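Local coordinates for protein putative acyl-CoA N-acyltransferase (Klebsiella pneumoniae subsp. pneumoniae, PDB 3LOD) that probably transfers an acyl group from acyl-CoA to an amine of a substrate not yet identified, at residues A21-W26 with R79-P84; G65-S70 with A97-K102; E72-M77 with D107-R112. One frame throughout, in Å; residues are numbered along the deposited sequence.

Interaction 1 of 3, residues A21-W26 with R79-P84; sequences AALDAW and RVYIDP
Leu23 reaches down toward the strand while Tyr81 reaches up toward the helix, the two lying side by side where helix 14-26 rests on the end of strand 74-82. Leu23 CD1 lies 3.8 Å from Tyr81 CD1 and 3.6 Å from the backbone Val80 O, while CD2 reaches the CA of Arg79. The backbone N of Leu23 stands 3.9 Å above the Tyr81 ring plane, offset toward the rim, and Ala22 CB meets the phenol end, 3.5 Å from Tyr81 OH. Tyr81 CG is anti to its backbone N (chi1 175°), which puts it beside Leu23 CB. At the flank, Arg79 NH2 donates to Asp24 OD1 at 2.9 Å, a salt bridge made on the syn side of the carboxylate and close to both group planes; the bent Arg79 chain brings the guanidinium edge to Asp24. The Arg79 backbone has a positive phi of 56°. The sheet pairs Val68 with Glu76 before this point but Tyr81 with Cys64 after it, a one-residue shift consistent with the beta bulge known in this strand of GNAT proteins. The axes of 21-26 and 79-82 approach to 8.7 Å at 89°; Arg79 also touches Ile20 and Leu41, and Tyr81 packs on Leu19 and Arg87.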
loop_
_atom_site.group_PDB
_atom_site.type_symbol
_atom_site.label_atom_id
_atom_site.label_comp_id
_atom_site.label_asym_id
_atom_site.label_seq_id
_atom_site.Cartn_x
_atom_site.Cartn_y
_atom_site.Cartn_z
ATOM N N ALA A 21 -4.432 9.897 -7.281
ATOM C CA ALA A 21 -5.231 10.273 -8.447
ATOM C C ALA A 21 -4.775 9.485 -9.688
ATOM O O ALA A 21 -5.628 8.943 -10.422
ATOM C CB ALA A 21 -5.165 11.748 -8.672
ATOM N N ALA A 22 -3.464 9.405 -9.917
ATOM C CA ALA A 22 -2.929 8.615 -11.052
ATOM C C ALA A 22 -3.302 7.124 -10.891
ATOM O O ALA A 22 -3.683 6.483 -11.863
ATOM C CB ALA A 22 -1.349 8.776 -11.183
ATOM N N LEU A 23 -3.158 6.578 -9.685
ATOM C CA LEU A 23 -3.589 5.196 -9.379
ATOM C C LEU A 23 -5.031 4.990 -9.839
ATOM O O LEU A 23 -5.294 4.053 -10.599
ATOM C CB LEU A 23 -3.480 4.881 -7.867
ATOM C CG LEU A 23 -3.928 3.518 -7.277
ATOM C CD1 LEU A 23 -3.174 2.315 -7.812
ATOM C CD2 LEU A 23 -3.819 3.503 -5.767
ATOM N N ASP A 24 -5.943 5.871 -9.398
ATOM C CA ASP A 24 -7.350 5.740 -9.659
ATOM C C ASP A 24 -7.648 5.948 -11.132
ATOM O O ASP A 24 -8.626 5.366 -11.635
ATOM C CB ASP A 24 -8.165 6.751 -8.854
ATOM C CG ASP A 24 -8.343 6.364 -7.382
ATOM O OD1 ASP A 24 -7.811 5.343 -6.870
ATOM O OD2 ASP A 24 -9.057 7.125 -6.699
ATOM N N ALA A 25 -6.840 6.785 -11.803
ATOM C CA ALA A 25 -7.054 7.077 -13.240
ATOM C C ALA A 25 -6.683 5.855 -14.050
ATOM O O ALA A 25 -7.387 5.501 -15.000
ATOM C CB ALA A 25 -6.272 8.314 -13.730
ATOM N N TRP A 26 -5.586 5.209 -13.668
ATOM C CA TRP A 26 -5.317 3.893 -14.194
ATOM C C TRP A 26 -6.407 2.800 -13.861
ATOM O O TRP A 26 -7.000 2.235 -14.799
ATOM C CB TRP A 26 -3.883 3.442 -13.926
ATOM C CG TRP A 26 -3.710 2.075 -14.426
ATOM C CD1 TRP A 26 -3.853 1.632 -15.740
ATOM C CD2 TRP A 26 -3.438 0.913 -13.637
ATOM N NE1 TRP A 26 -3.674 0.265 -15.795
ATOM C CE2 TRP A 26 -3.415 -0.203 -14.527
ATOM C CE3 TRP A 26 -3.186 0.705 -12.273
ATOM C CZ2 TRP A 26 -3.168 -1.507 -14.083
ATOM C CZ3 TRP A 26 -2.927 -0.578 -11.835
ATOM C CH2 TRP A 26 -2.926 -1.674 -12.739
ATOM N N ARG A 79 -3.881 1.781 -1.227
ATOM C CA ARG A 79 -3.351 2.923 -1.941
ATOM C C ARG A 79 -1.911 2.811 -2.291
ATOM O O ARG A 79 -1.210 3.809 -2.237
ATOM C CB ARG A 79 -3.561 4.241 -1.189
ATOM C CG ARG A 79 -4.980 4.551 -0.700
ATOM C CD ARG A 79 -6.064 4.238 -1.713
ATOM N NE ARG A 79 -7.035 5.312 -1.820
ATOM C CZ ARG A 79 -7.644 5.584 -2.965
ATOM N NH1 ARG A 79 -8.511 6.608 -3.045
ATOM N NH2 ARG A 79 -7.346 4.835 -4.042
ATOM N N VAL A 80 -1.470 1.636 -2.701
ATOM C CA VAL A 80 -0.102 1.408 -3.157
ATOM C C VAL A 80 0.042 1.666 -4.643
ATOM O O VAL A 80 -0.705 1.099 -5.465
ATOM C CB VAL A 80 0.302 -0.074 -2.852
ATOM C CG1 VAL A 80 1.715 -0.403 -3.355
ATOM C CG2 VAL A 80 0.207 -0.284 -1.372
ATOM N N TYR A 81 1.030 2.450 -5.035
ATOM C CA TYR A 81 1.232 2.761 -6.457
ATOM C C TYR A 81 2.666 3.189 -6.617
ATOM O O TYR A 81 3.209 3.868 -5.714
ATOM C CB TYR A 81 0.382 3.947 -6.786
ATOM C CG TYR A 81 0.535 4.506 -8.189
ATOM C CD1 TYR A 81 -0.059 3.852 -9.312
ATOM C CD2 TYR A 81 1.190 5.734 -8.403
ATOM C CE1 TYR A 81 0.034 4.427 -10.624
ATOM C CE2 TYR A 81 1.281 6.310 -9.699
ATOM C CZ TYR A 81 0.698 5.636 -10.797
ATOM O OH TYR A 81 0.754 6.171 -12.067
ATOM N N ILE A 82 3.267 2.826 -7.751
ATOM C CA ILE A 82 4.602 3.290 -8.171
ATOM C C ILE A 82 4.432 3.855 -9.566
ATOM O O ILE A 82 3.903 3.157 -10.466
ATOM C CB ILE A 82 5.565 2.100 -8.355
ATOM C CG1 ILE A 82 5.699 1.254 -7.087
ATOM C CG2 ILE A 82 6.890 2.563 -8.965
ATOM C CD1 ILE A 82 6.160 2.022 -5.843
ATOM N N ASP A 83 4.852 5.114 -9.755
ATOM C CA ASP A 83 4.852 5.719 -11.064
ATOM C C ASP A 83 5.558 4.870 -12.105
ATOM O O ASP A 83 6.748 4.609 -11.965
ATOM C CB ASP A 83 5.604 7.022 -11.032
ATOM C CG ASP A 83 5.637 7.673 -12.393
ATOM O OD1 ASP A 83 4.603 8.271 -12.750
ATOM O OD2 ASP A 83 6.649 7.545 -13.127
ATOM N N PRO A 84 4.857 4.516 -13.190
ATOM C CA PRO A 84 5.298 3.716 -14.345
ATOM C C PRO A 84 6.767 3.884 -14.805
ATOM O O PRO A 84 7.409 2.913 -15.299
ATOM C CB PRO A 84 4.341 4.183 -15.451
ATOM C CG PRO A 84 3.045 4.296 -14.666
ATOM C CD PRO A 84 3.498 5.034 -13.411
#

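Interaction 2 of 3, residues G65-S70 with A97-K102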
loop_
_atom_site.group_PDB
_atom_site.type_symbol
_atom_site.label_atom_id
_atom_site.label_comp_id
_atom_site.label_asym_id
_atom_site.label_seq_id
_atom_site.Cartn_x
_atom_site.Cartn_y
_atom_site.Cartn_z
ATOM N N GLY A 65 2.240 4.396 -0.431
ATOM C CA GLY A 65 1.283 3.388 0.039
ATOM C C GLY A 65 0.927 3.641 1.487
ATOM O O GLY A 65 1.526 4.503 2.155
ATOM N N ALA A 66 -0.043 2.885 1.989
ATOM C CA ALA A 66 -0.588 3.189 3.301
ATOM C C ALA A 66 -1.208 1.968 3.958
ATOM O O ALA A 66 -1.632 0.987 3.265
ATOM C CB ALA A 66 -1.601 4.279 3.205
ATOM N N ILE A 67 -1.237 2.021 5.282
ATOM C CA ILE A 67 -1.825 0.960 6.077
ATOM C C ILE A 67 -2.746 1.624 7.063
ATOM O O ILE A 67 -2.350 2.583 7.749
ATOM C CB ILE A 67 -0.755 0.173 6.845
ATOM C CG1 ILE A 67 0.044 -0.674 5.871
ATOM C CG2 ILE A 67 -1.396 -0.701 7.950
ATOM C CD1 ILE A 67 1.293 -1.258 6.480
ATOM N N VAL A 68 -3.967 1.111 7.130
ATOM C CA VAL A 68 -4.958 1.539 8.111
ATOM C C VAL A 68 -5.021 0.469 9.173
ATOM O O VAL A 68 -5.358 -0.688 8.844
ATOM C CB VAL A 68 -6.329 1.610 7.474
ATOM C CG1 VAL A 68 -7.435 1.905 8.564
ATOM C CG2 VAL A 68 -6.340 2.645 6.344
ATOM N N LEU A 69 -4.693 0.843 10.425
ATOM C CA LEU A 69 -4.664 -0.060 11.591
ATOM C C LEU A 69 -5.946 -0.120 12.431
ATOM O O LEU A 69 -6.528 0.900 12.779
ATOM C CB LEU A 69 -3.583 0.374 12.541
ATOM C CG LEU A 69 -2.172 0.624 12.084
ATOM C CD1 LEU A 69 -1.546 1.508 13.154
ATOM C CD2 LEU A 69 -1.549 -0.713 12.074
ATOM N N SER A 70 -6.330 -1.329 12.835
ATOM C CA SER A 70 -7.535 -1.550 13.595
ATOM C C SER A 70 -7.127 -1.764 15.042
ATOM O O SER A 70 -5.946 -1.981 15.344
ATOM C CB SER A 70 -8.208 -2.797 13.065
ATOM O OG SER A 70 -7.764 -3.962 13.773
ATOM N N ALA A 97 8.269 -3.412 2.263
ATOM C CA ALA A 97 9.026 -3.773 3.479
ATOM C C ALA A 97 8.992 -2.658 4.503
ATOM O O ALA A 97 9.047 -2.889 5.700
ATOM C CB ALA A 97 10.433 -4.084 3.138
ATOM N N ALA A 98 8.907 -1.430 4.014
ATOM C CA ALA A 98 8.981 -0.274 4.878
ATOM C C ALA A 98 7.647 -0.076 5.584
ATOM O O ALA A 98 7.624 0.386 6.745
ATOM C CB ALA A 98 9.363 0.943 4.086
ATOM N N LEU A 99 6.540 -0.427 4.912
ATOM C CA LEU A 99 5.211 -0.320 5.510
ATOM C C LEU A 99 5.035 -1.424 6.565
ATOM O O LEU A 99 4.462 -1.221 7.644
ATOM C CB LEU A 99 4.117 -0.436 4.429
ATOM C CG LEU A 99 3.945 0.778 3.490
ATOM C CD1 LEU A 99 3.274 0.369 2.193
ATOM C CD2 LEU A 99 3.127 1.851 4.158
ATOM N N GLU A 100 5.521 -2.604 6.226
ATOM C CA GLU A 100 5.543 -3.705 7.180
ATOM C C GLU A 100 6.349 -3.278 8.390
ATOM O O GLU A 100 5.892 -3.417 9.550
ATOM C CB GLU A 100 6.133 -4.976 6.537
ATOM C CG GLU A 100 5.344 -5.433 5.339
ATOM C CD GLU A 100 5.935 -6.671 4.691
ATOM O OE1 GLU A 100 7.132 -6.974 4.922
ATOM O OE2 GLU A 100 5.190 -7.348 3.949
ATOM N N ALA A 101 7.540 -2.732 8.169
ATOM C CA ALA A 101 8.338 -2.386 9.378
ATOM C C ALA A 101 7.527 -1.421 10.266
ATOM O O ALA A 101 7.439 -1.617 11.485
ATOM C CB ALA A 101 9.770 -1.853 9.063
ATOM N N LYS A 102 6.874 -0.430 9.661
ATOM C CA LYS A 102 6.120 0.535 10.453
ATOM C C LYS A 102 4.911 -0.093 11.144
ATOM O O LYS A 102 4.520 0.328 12.249
ATOM C CB LYS A 102 5.801 1.821 9.663
ATOM C CG LYS A 102 7.086 2.666 9.548
ATOM C CD LYS A 102 6.947 4.212 9.736
ATOM C CE LYS A 102 6.492 4.632 11.142
ATOM N NZ LYS A 102 6.476 6.139 11.347
#
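Ile67 and Leu99 make the apolar side-chain contact of this helix-on-sheet interface. Each points at the other's segment and they pass alongside: Ile67 CD1, at the tip of its longer branch, comes 3.6 Å from Leu99 CB, while the methyls of Leu99 run on past it toward Gly65. Ile67 CG1 is anti to its carbonyl carbon (chi1 -71°) and CD1 continues in an extended line from CA (chi2 168°), which carries the methyl across to the helix.

Side chain also meets backbone in both directions. Ile67 CD1 lies 3.4 Å from Leu99 O, and Leu99 CD2 sits 3.7 Å from Gly65 O and 4.0 Å from Ala66 N; both Leu99 methyls rest on the main chain of Gly65 and Ala66, where Gly65 has no side chain. The axes of strand segment 65-69 and helix segment 97-102 run 25° apart and approach to 9.0 Å. This is the GNAT arrangement in which the helix after the central strand 74-82 covers one face of the mixed sheet; Leu99 accordingly spans three strands, touching Ile50 and Leu52 on one neighbour of strand 61-69 and Met77 on the other. Ile67 joins it against Met77.

Hydrogen bonds do not cross between the segments, and the polar groups turn elsewhere. Glu100 leaves the helix away from the strand and places OE2 in a hydrogen bond with Tyr131 OH and a salt bridge with Lys151. Gly65 and Ile67 bond through their backbones to Leu52 and Ile50, Ala66 and Val68 to Lys78 and Glu76 on the other flank.

Interaction 3 of 3, residues E72-M77 with D107-R112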
loop_
_atom_site.group_PDB
_atom_site.type_symbol
_atom_site.label_atom_id
_atom_site.label_comp_id
_atom_site.label_asym_id
_atom_site.label_seq_id
_atom_site.Cartn_x
_atom_site.Cartn_y
_atom_site.Cartn_z
ATOM N N GLU A 72 -7.746 -4.308 16.881
ATOM C CA GLU A 72 -7.352 -5.687 17.199
ATOM C C GLU A 72 -6.016 -6.149 16.576
ATOM O O GLU A 72 -5.745 -7.360 16.516
ATOM C CB GLU A 72 -8.476 -6.676 16.891
ATOM C CG GLU A 72 -9.717 -6.455 17.715
ATOM C CD GLU A 72 -9.460 -6.442 19.236
ATOM O OE1 GLU A 72 -8.615 -7.250 19.743
ATOM O OE2 GLU A 72 -10.108 -5.605 19.925
ATOM N N GLY A 73 -5.187 -5.197 16.120
ATOM C CA GLY A 73 -3.881 -5.548 15.582
ATOM C C GLY A 73 -3.827 -5.992 14.119
ATOM O O GLY A 73 -2.740 -6.370 13.631
ATOM N N PHE A 74 -4.962 -5.971 13.411
ATOM C CA PHE A 74 -4.948 -6.051 11.948
ATOM C C PHE A 74 -4.630 -4.681 11.351
ATOM O O PHE A 74 -4.822 -3.652 11.993
ATOM C CB PHE A 74 -6.286 -6.564 11.413
ATOM C CG PHE A 74 -6.570 -7.967 11.839
ATOM C CD1 PHE A 74 -7.158 -8.229 13.075
ATOM C CD2 PHE A 74 -6.144 -9.032 11.081
ATOM C CE1 PHE A 74 -7.384 -9.522 13.514
ATOM C CE2 PHE A 74 -6.389 -10.346 11.525
ATOM C CZ PHE A 74 -6.988 -10.569 12.736
ATOM N N GLY A 75 -4.092 -4.695 10.145
ATOM C CA GLY A 75 -3.739 -3.506 9.403
ATOM C C GLY A 75 -4.263 -3.783 8.000
ATOM O O GLY A 75 -4.174 -4.930 7.494
ATOM N N GLU A 76 -4.855 -2.777 7.369
ATOM C CA GLU A 76 -5.195 -2.975 5.994
ATOM C C GLU A 76 -4.258 -2.125 5.130
ATOM O O GLU A 76 -4.157 -0.898 5.349
ATOM C CB GLU A 76 -6.635 -2.636 5.747
ATOM C CG GLU A 76 -6.916 -2.720 4.299
ATOM C CD GLU A 76 -8.316 -2.342 3.924
ATOM O OE1 GLU A 76 -9.209 -2.185 4.823
ATOM O OE2 GLU A 76 -8.529 -2.252 2.713
ATOM N N MET A 77 -3.602 -2.770 4.169
ATOM C CA MET A 77 -2.716 -2.118 3.153
ATOM C C MET A 77 -3.501 -1.661 1.921
ATOM O O MET A 77 -4.272 -2.427 1.287
ATOM C CB MET A 77 -1.594 -3.039 2.682
ATOM C CG MET A 77 -0.554 -2.262 1.918
ATOM S SD MET A 77 1.059 -3.059 1.735
ATOM C CE MET A 77 1.529 -3.159 3.382
ATOM N N ASP A 107 2.625 -2.768 16.732
ATOM C CA ASP A 107 2.122 -4.075 17.185
ATOM C C ASP A 107 1.204 -4.767 16.218
ATOM O O ASP A 107 0.446 -5.651 16.631
ATOM C CB ASP A 107 1.374 -3.981 18.514
ATOM C CG ASP A 107 2.270 -3.572 19.663
ATOM O OD1 ASP A 107 3.485 -3.819 19.552
ATOM O OD2 ASP A 107 1.743 -3.023 20.671
ATOM N N CYS A 108 1.234 -4.372 14.959
ATOM C CA CYS A 108 0.308 -4.938 14.030
ATOM C C CYS A 108 0.799 -6.366 13.782
ATOM O O CYS A 108 1.987 -6.579 13.542
ATOM C CB CYS A 108 0.320 -4.133 12.737
ATOM S SG CYS A 108 -0.652 -4.968 11.407
ATOM N N HIS A 109 -0.107 -7.340 13.794
ATOM C CA HIS A 109 0.315 -8.698 13.634
ATOM C C HIS A 109 -0.045 -9.365 12.290
ATOM O O HIS A 109 0.529 -10.409 11.923
ATOM C CB HIS A 109 -0.267 -9.481 14.800
ATOM C CG HIS A 109 -1.764 -9.397 14.903
ATOM N ND1 HIS A 109 -2.617 -9.996 13.993
ATOM C CD2 HIS A 109 -2.562 -8.827 15.834
ATOM C CE1 HIS A 109 -3.872 -9.794 14.364
ATOM N NE2 HIS A 109 -3.863 -9.079 15.473
ATOM N N THR A 110 -1.004 -8.801 11.569
ATOM C CA THR A 110 -1.438 -9.388 10.295
ATOM C C THR A 110 -1.774 -8.221 9.394
ATOM O O THR A 110 -2.482 -7.270 9.824
ATOM C CB THR A 110 -2.690 -10.196 10.483
ATOM O OG1 THR A 110 -2.434 -11.252 11.424
ATOM C CG2 THR A 110 -3.109 -10.823 9.224
ATOM N N LEU A 111 -1.234 -8.260 8.168
ATOM C CA LEU A 111 -1.609 -7.294 7.149
ATOM C C LEU A 111 -2.487 -7.922 6.155
ATOM O O LEU A 111 -2.137 -8.966 5.666
ATOM C CB LEU A 111 -0.397 -6.840 6.385
ATOM C CG LEU A 111 0.137 -5.540 6.878
ATOM C CD1 LEU A 111 1.101 -5.106 5.816
ATOM C CD2 LEU A 111 -1.037 -4.537 7.073
ATOM N N ARG A 112 -3.587 -7.273 5.803
ATOM C CA ARG A 112 -4.433 -7.770 4.736
ATOM C C ARG A 112 -4.605 -6.731 3.678
ATOM O O ARG A 112 -4.452 -5.547 3.972
ATOM C CB ARG A 112 -5.820 -8.016 5.274
ATOM C CG ARG A 112 -5.796 -8.735 6.508
ATOM C CD ARG A 112 -6.839 -8.172 7.395
ATOM N NE ARG A 112 -7.474 -9.311 7.988
ATOM C CZ ARG A 112 -8.569 -9.227 8.709
ATOM N NH1 ARG A 112 -9.089 -8.013 8.945
ATOM N NH2 ARG A 112 -9.088 -10.346 9.229
#
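Phe74 is held between His109 and Arg112 where strands 74-82 and 110-116 start to pair in parallel. His109 meets one face edge-on, CE1 over the ring centre and planes at 75°; on the opposite face the Arg112 guanidinium is stacked, centres 4.0 Å apart. Backbone groups are satisfied across the pair: Thr110 O accepts from Gly75 N at 3.1 Å, Gly75 O from Arg112 N at 2.9 Å, and Arg112 O from Met77 N at 2.9 Å. Ahead of the strands, Gly73 O takes the N-H of His109 at 2.8 Å and also lies above the centre of its imidazole. His109 CG sits between the backbone N and the carbonyl carbon (chi1 57°). Its NE2 donates to Glu72 O, 2.8 Å away on a lone pair. ND1 shares a hydrogen bond with Thr110 OG1 at 2.9 Å, which fixes the ring's rotation from both nitrogens. On the face opposite Phe74, Cys108 and Leu111 approach the backbone of Gly75. Glu76 OE2 is bound by Tyr140 OH. The bond to Glu72 O places a proton on NE2, and the flat guanidinium probably gains cation-pi stabilisation from Phe74.

How the interactions relate
All three contacts lie on one mixed sheet, and their segments interleave along the chain in the order 21-26, 65-70, 72-77, 79-84, 97-102, 107-112. Strand 74-82 gives its start to interaction 3 and its finish to interaction 1, whose centres are about 23 Å apart on opposite sides of the chain's centre. Interaction 2, about 8 Å from the centre of interaction 3 and 17 Å from that of interaction 1, packs helix 91-104 on the adjoining strand 61-69. Interactions 2 and 3 meet through a probable hydrogen bond between Glu76 N and Val68 O and the packing of Ala66 O on Met77 CG; Val80 CG2 touches Gly65 CA between 1 and 2. Strand 74-82, helix 91-104 and strand 110-116 form the beta-alpha-beta unit that, in GNAT relatives, binds acyl-CoA.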